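Local atomic coordinates of transcriptional regulator, LacI family (Lactobacillus brevis, PDB entry 3JY6), a protein that probably binds DNA and regulates transcription as a member of the LacI family, its activity probably controlled by a small-molecule effector. Residues 18-23 and 188-193. Sequence-based numbering, arbitrary orientation.
Sequences DDYFST and LKERWL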
ATOM      1  N   ASP A  18       1.227  -0.993   5.371  1.00 23.02           N
ATOM      2  CA  ASP A  18       1.016  -1.998   4.321  1.00 25.96           C
ATOM      3  C   ASP A  18      -0.453  -2.046   3.934  1.00 24.21           C
ATOM      4  O   ASP A  18      -0.799  -2.575   2.882  1.00 25.04           O
ATOM      5  CB  ASP A  18       1.418  -3.394   4.781  1.00 30.20           C
ATOM      6  CG  ASP A  18       2.906  -3.549   4.933  1.00 36.95           C
ATOM      7  OD1 ASP A  18       3.661  -3.077   4.043  1.00 40.66           O
ATOM      8  OD2 ASP A  18       3.323  -4.160   5.943  1.00 38.65           O
ATOM      9  N   ASP A  19      -1.312  -1.517   4.801  1.00 22.37           N
ATOM     10  CA  ASP A  19      -2.744  -1.507   4.535  1.00 21.80           C
ATOM     11  C   ASP A  19      -3.089  -0.347   3.614  1.00 20.46           C
ATOM     12  O   ASP A  19      -2.816   0.807   3.929  1.00 20.01           O
ATOM     13  CB  ASP A  19      -3.563  -1.363   5.831  1.00 21.66           C
ATOM     14  CG  ASP A  19      -3.284  -2.468   6.839  1.00 24.01           C
ATOM     15  OD1 ASP A  19      -2.874  -3.570   6.418  1.00 25.59           O
ATOM     16  OD2 ASP A  19      -3.489  -2.243   8.056  1.00 23.80           O
ATOM     17  N   TYR A  20      -3.697  -0.663   2.478  1.00 19.51           N
ATOM     18  CA  TYR A  20      -4.105   0.356   1.521  1.00 17.87           C
ATOM     19  C   TYR A  20      -5.026   1.357   2.236  1.00 16.41           C
ATOM     20  O   TYR A  20      -5.021   2.548   1.924  1.00 14.59           O
ATOM     21  CB  TYR A  20      -4.835  -0.321   0.363  1.00 20.25           C
ATOM     22  CG  TYR A  20      -5.506   0.607  -0.623  1.00 22.09           C
ATOM     23  CD1 TYR A  20      -4.790   1.210  -1.660  1.00 25.01           C
ATOM     24  CD2 TYR A  20      -6.872   0.852  -0.542  1.00 25.80           C
ATOM     25  CE1 TYR A  20      -5.425   2.025  -2.591  1.00 25.54           C
ATOM     26  CE2 TYR A  20      -7.515   1.665  -1.465  1.00 26.82           C
ATOM     27  CZ  TYR A  20      -6.785   2.246  -2.488  1.00 28.11           C
ATOM     28  OH  TYR A  20      -7.429   3.043  -3.415  1.00 32.67           O
ATOM     29  N   PHE A  21      -5.811   0.862   3.194  1.00 13.55           N
ATOM     30  CA  PHE A  21      -6.729   1.702   3.962  1.00 13.63           C
ATOM     31  C   PHE A  21      -5.985   2.858   4.635  1.00 13.62           C
ATOM     32  O   PHE A  21      -6.491   3.972   4.714  1.00 12.67           O
ATOM     33  CB  PHE A  21      -7.426   0.873   5.049  1.00 14.53           C
ATOM     34  CG  PHE A  21      -8.375   1.664   5.913  1.00 14.76           C
ATOM     35  CD1 PHE A  21      -9.700   1.852   5.527  1.00 14.65           C
ATOM     36  CD2 PHE A  21      -7.939   2.232   7.115  1.00 16.02           C
ATOM     37  CE1 PHE A  21     -10.587   2.589   6.321  1.00 13.78           C
ATOM     38  CE2 PHE A  21      -8.813   2.974   7.920  1.00 14.80           C
ATOM     39  CZ  PHE A  21     -10.147   3.155   7.524  1.00 16.50           C
ATOM     40  N   SER A  22      -4.786   2.576   5.126  1.00 13.88           N
ATOM     41  CA  SER A  22      -3.982   3.573   5.809  1.00 14.06           C
ATOM     42  C   SER A  22      -3.378   4.616   4.890  1.00 13.24           C
ATOM     43  O   SER A  22      -3.456   5.813   5.159  1.00 14.97           O
ATOM     44  CB  SER A  22      -2.860   2.894   6.593  1.00 14.02           C
ATOM     45  OG  SER A  22      -3.396   2.210   7.701  1.00 15.13           O
ATOM     46  N   THR A  23      -2.766   4.165   3.806  1.00 13.33           N
ATOM     47  CA  THR A  23      -2.146   5.098   2.888  1.00 12.72           C
ATOM     48  C   THR A  23      -3.166   6.004   2.238  1.00 11.64           C
ATOM     49  O   THR A  23      -2.866   7.159   1.990  1.00 13.91           O
ATOM     50  CB  THR A  23      -1.326   4.370   1.818  1.00 13.14           C
ATOM     51  OG1 THR A  23      -2.138   3.380   1.173  1.00 14.01           O
ATOM     52  CG2 THR A  23      -0.118   3.713   2.451  1.00 11.85           C
ATOM     53  N   LEU A 188     -13.350 -10.072   6.760  1.00 20.64           N
ATOM     54  CA  LEU A 188     -13.543  -8.888   7.586  1.00 21.93           C
ATOM     55  C   LEU A 188     -12.417  -7.878   7.416  1.00 22.21           C
ATOM     56  O   LEU A 188     -12.534  -6.734   7.844  1.00 23.93           O
ATOM     57  CB  LEU A 188     -13.672  -9.291   9.053  1.00 22.88           C
ATOM     58  CG  LEU A 188     -15.101  -9.375   9.600  1.00 25.86           C
ATOM     59  CD1 LEU A 188     -16.030 -10.051   8.603  1.00 25.14           C
ATOM     60  CD2 LEU A 188     -15.066 -10.102  10.926  1.00 24.96           C
ATOM     61  N   LYS A 189     -11.337  -8.294   6.766  1.00 23.02           N
ATOM     62  CA  LYS A 189     -10.199  -7.413   6.545  1.00 24.82           C
ATOM     63  C   LYS A 189      -9.669  -7.603   5.136  1.00 23.50           C
ATOM     64  O   LYS A 189      -9.628  -8.718   4.618  1.00 24.50           O
ATOM     65  CB  LYS A 189      -9.092  -7.700   7.572  1.00 28.80           C
ATOM     66  CG  LYS A 189      -7.972  -6.665   7.585  1.00 32.28           C
ATOM     67  CD  LYS A 189      -6.901  -6.971   8.634  1.00 33.58           C
ATOM     68  CE  LYS A 189      -5.811  -5.886   8.646  1.00 36.75           C
ATOM     69  NZ  LYS A 189      -4.744  -6.130   9.670  1.00 37.43           N
ATOM     70  N   GLU A 190      -9.246  -6.508   4.522  1.00 23.10           N
ATOM     71  CA  GLU A 190      -8.742  -6.538   3.160  1.00 22.54           C
ATOM     72  C   GLU A 190      -7.628  -7.562   2.874  1.00 22.62           C
ATOM     73  O   GLU A 190      -7.693  -8.290   1.876  1.00 21.54           O
ATOM     74  CB  GLU A 190      -8.294  -5.121   2.765  1.00 22.10           C
ATOM     75  CG  GLU A 190      -7.824  -4.982   1.327  1.00 23.04           C
ATOM     76  CD  GLU A 190      -8.138  -3.617   0.721  1.00 25.70           C
ATOM     77  OE1 GLU A 190      -7.850  -2.570   1.348  1.00 28.38           O
ATOM     78  OE2 GLU A 190      -8.677  -3.589  -0.400  1.00 26.41           O
ATOM     79  N   ARG A 191      -6.621  -7.636   3.741  1.00 21.40           N
ATOM     80  CA  ARG A 191      -5.506  -8.558   3.520  1.00 22.01           C
ATOM     81  C   ARG A 191      -5.913 -10.009   3.315  1.00 20.58           C
ATOM     82  O   ARG A 191      -5.356 -10.699   2.464  1.00 21.44           O
ATOM     83  CB  ARG A 191      -4.505  -8.472   4.676  1.00 23.52           C
ATOM     84  CG  ARG A 191      -5.106  -8.731   6.043  1.00 26.12           C
ATOM     85  CD  ARG A 191      -4.053  -8.521   7.129  1.00 27.22           C
ATOM     86  NE  ARG A 191      -2.952  -9.468   6.982  1.00 30.48           N
ATOM     87  CZ  ARG A 191      -1.879  -9.502   7.768  1.00 30.63           C
ATOM     88  NH1 ARG A 191      -1.761  -8.632   8.766  1.00 29.74           N
ATOM     89  NH2 ARG A 191      -0.926 -10.400   7.555  1.00 30.86           N
ATOM     90  N   TRP A 192      -6.877 -10.474   4.099  1.00 20.24           N
ATOM     91  CA  TRP A 192      -7.343 -11.849   3.989  1.00 20.47           C
ATOM     92  C   TRP A 192      -8.025 -12.092   2.648  1.00 20.47           C
ATOM     93  O   TRP A 192      -7.862 -13.154   2.048  1.00 19.92           O
ATOM     94  CB  TRP A 192      -8.289 -12.159   5.146  1.00 23.13           C
ATOM     95  CG  TRP A 192      -7.633 -12.007   6.505  1.00 24.37           C
ATOM     96  CD1 TRP A 192      -8.199 -11.494   7.635  1.00 26.45           C
ATOM     97  CD2 TRP A 192      -6.287 -12.353   6.857  1.00 24.66           C
ATOM     98  NE1 TRP A 192      -7.286 -11.493   8.673  1.00 25.29           N
ATOM     99  CE2 TRP A 192      -6.108 -12.020   8.220  1.00 26.25           C
ATOM    100  CE3 TRP A 192      -5.212 -12.923   6.155  1.00 27.78           C
ATOM    101  CZ2 TRP A 192      -4.891 -12.222   8.895  1.00 27.12           C
ATOM    102  CZ3 TRP A 192      -3.998 -13.124   6.828  1.00 28.43           C
ATOM    103  CH2 TRP A 192      -3.855 -12.776   8.186  1.00 26.47           C
ATOM    104  N   LEU A 193      -8.774 -11.104   2.166  1.00 19.47           N
ATOM    105  CA  LEU A 193      -9.450 -11.244   0.884  1.00 20.32           C
ATOM    106  C   LEU A 193      -8.389 -11.303  -0.214  1.00 21.26           C
ATOM    107  O   LEU A 193      -8.481 -12.109  -1.140  1.00 22.60           O
ATOM    108  CB  LEU A 193     -10.416 -10.062   0.669  1.00 22.10           C
ATOM    109  CG  LEU A 193     -11.418 -10.103  -0.489  1.00 24.67           C
ATOM    110  CD1 LEU A 193     -12.632  -9.266  -0.139  1.00 23.77           C
ATOM    111  CD2 LEU A 193     -10.762  -9.594  -1.773  1.00 26.79           C
TER
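Glu190 OE2 is held by the backbone N of Thr219, and weakly by that of Asp218, while its OE1 lies against Tyr20. The two residues meet across the cleft of a two-lobed periplasmic-binding-protein fold, where effectors bind in LacI relatives. Asp19 precedes helix 20-34 of one lobe, and Lys189 precedes helix 190-196 of the other. Lys189 NZ lies 4.4 Å from Asp19 OD2, beyond salt-bridge range; the ammonium group instead forms a salt bridge with Glu160 OE1. The same Glu160 oxygen also pairs with Arg191 NH1. The lysine CG is anti to the backbone N (chi1 -169°) and the remaining torsions are also near 180°, which brings NZ near Asp19 on a straight chain. Its CE comes within 4.4 Å of Asp19 OD1. Lys189 NZ also sits at the edge of the Arg191 guanidinium, in its plane. The shared carboxylate of Glu160 probably offsets the two positive charges. Trp192 covers one face of that guanidinium with CZ2, which lies 3.8 Å above its plane. At Tyr20, the Glu190 carboxylate and the ring are nearly perpendicular, 85° apart. Glu190 OE1 is in van der Waals contact with carbon atoms there, 3.9 Å from Tyr20 CB and 4.0 Å from Tyr20 CD2.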